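Local coordinates for outer membrane protein TP0453 (Treponema pallidum, PDB 3K8G) that alters membrane permeability at acidic pH and might take part in ligand transport at the outer membrane, at residues Phe172-Lys175 against Pro180-Asn183. Numbering follows the deposited sequence.
Sequences FITK and PQLN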
loop_
_atom_site.group_PDB
_atom_site.type_symbol
_atom_site.label_atom_id
_atom_site.label_comp_id
_atom_site.label_asym_id
_atom_site.label_seq_id
_atom_site.Cartn_x
_atom_site.Cartn_y
_atom_site.Cartn_z
ATOM N N PHE A 172 -7.508 12.066 3.274
ATOM C CA PHE A 172 -6.284 11.844 2.482
ATOM C C PHE A 172 -5.991 12.975 1.481
ATOM O O PHE A 172 -4.818 13.317 1.238
ATOM C CB PHE A 172 -6.378 10.505 1.745
ATOM C CG PHE A 172 -5.050 9.949 1.295
ATOM C CD1 PHE A 172 -4.283 9.174 2.152
ATOM C CD2 PHE A 172 -4.576 10.190 0.019
ATOM C CE1 PHE A 172 -3.053 8.651 1.742
ATOM C CE2 PHE A 172 -3.356 9.663 -0.402
ATOM C CZ PHE A 172 -2.603 8.892 0.459
ATOM N N ILE A 173 -7.054 13.537 0.894
ATOM C CA ILE A 173 -6.931 14.599 -0.121
ATOM C C ILE A 173 -6.213 15.853 0.389
ATOM O O ILE A 173 -5.445 16.486 -0.348
ATOM C CB ILE A 173 -8.301 14.984 -0.744
ATOM C CG1 ILE A 173 -8.098 15.799 -2.027
ATOM C CG2 ILE A 173 -9.150 15.809 0.213
ATOM C CD1 ILE A 173 -7.607 15.008 -3.207
ATOM N N THR A 174 -6.444 16.199 1.649
ATOM C CA THR A 174 -5.775 17.339 2.256
ATOM C C THR A 174 -4.265 17.085 2.348
ATOM O O THR A 174 -3.453 17.986 2.059
ATOM C CB THR A 174 -6.368 17.675 3.645
ATOM O OG1 THR A 174 -5.989 16.678 4.604
ATOM C CG2 THR A 174 -7.881 17.742 3.575
ATOM N N LYS A 175 -3.885 15.856 2.714
ATOM C CA LYS A 175 -2.463 15.490 2.754
ATOM C C LYS A 175 -1.887 15.556 1.360
ATOM O O LYS A 175 -0.838 16.161 1.124
ATOM C CB LYS A 175 -2.252 14.059 3.259
ATOM C CG LYS A 175 -2.630 13.803 4.703
ATOM C CD LYS A 175 -2.757 12.288 4.928
ATOM C CE LYS A 175 -3.016 11.967 6.392
ATOM N NZ LYS A 175 -1.933 11.136 6.997
ATOM N N PRO A 180 -4.065 21.861 4.983
ATOM C CA PRO A 180 -4.118 21.351 6.355
ATOM C C PRO A 180 -5.263 20.352 6.500
ATOM O O PRO A 180 -6.093 20.246 5.596
ATOM C CB PRO A 180 -4.399 22.610 7.180
ATOM C CG PRO A 180 -5.223 23.467 6.271
ATOM C CD PRO A 180 -4.797 23.136 4.848
ATOM N N GLN A 181 -5.305 19.643 7.629
ATOM C CA GLN A 181 -6.359 18.661 7.925
ATOM C C GLN A 181 -7.720 19.355 8.176
ATOM O O GLN A 181 -7.923 19.971 9.225
ATOM C CB GLN A 181 -5.941 17.798 9.130
ATOM C CG GLN A 181 -6.287 16.304 9.045
ATOM C CD GLN A 181 -5.634 15.599 7.855
ATOM O OE1 GLN A 181 -6.320 15.199 6.914
ATOM N NE2 GLN A 181 -4.304 15.461 7.888
ATOM N N LEU A 182 -8.629 19.257 7.200
ATOM C CA LEU A 182 -9.957 19.895 7.258
ATOM C C LEU A 182 -11.101 18.967 7.708
ATOM O O LEU A 182 -12.179 19.446 8.081
ATOM C CB LEU A 182 -10.333 20.498 5.897
ATOM C CG LEU A 182 -9.939 21.917 5.473
ATOM C CD1 LEU A 182 -8.773 21.910 4.496
ATOM C CD2 LEU A 182 -11.133 22.646 4.871
ATOM N N ASN A 183 -10.868 17.652 7.661
ATOM C CA ASN A 183 -11.929 16.640 7.839
ATOM C C ASN A 183 -13.130 16.882 6.912
ATOM O O ASN A 183 -14.252 17.131 7.380
ATOM C CB ASN A 183 -12.392 16.549 9.305
ATOM C CG ASN A 183 -11.312 16.031 10.239
ATOM O OD1 ASN A 183 -10.673 15.011 9.969
ATOM N ND2 ASN A 183 -11.112 16.730 11.354
HETATM O O HOH W 1 -8.685 16.520 6.700
#
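T174, on helix 169-176, predicted to be amphipathic, packs against P180, Q181 and L182 in the loop that leads from this helix back to the strands. The contact is a local fold-back at the protein surface, with T174 as its buried centre. The CB of T174 lies 3.2 Å from the carbonyl O of P180. Its methyl CG2 rests near the backbone of L182, 4.0 Å from the N. The chi1 of 72° sets OG1 between the backbone N and the carbonyl carbon of T174. There it hydrogen-bonds to the carbonyl O of H171, one turn earlier in the helix.

The Q181 side chain bends at chi2 (60°) and brings its amide up to the T174 hydroxyl, Q181 CD 3.4 Å from T174 OG1, the two side chains crossing at about a right angle. T174 OG1 and Q181 OE1 are modelled 2.8 Å apart. The Q181 amide is probably turned over, so its O and N positions are uncertain. Beyond T174, the amide group borders the aliphatic part of K175.

A water lies between helix and loop. It accepts a bond of 2.6 Å from the backbone N of N183 and has a weak one of 3.4 Å with T174 OG1. Its link to the threonine hydroxyl is thus the weaker one.

The other sides of the helix face different elements. F172 points away from the loop, and the end of the I173 side chain also leads away from it. Both touch strand 189-196, F172 on M189 and L191, I173 on M189. K175 NZ hydrogen-bonds to S254 OG, just past the C-terminal helix 245-253. The helix lies between the loop and strand 189-196.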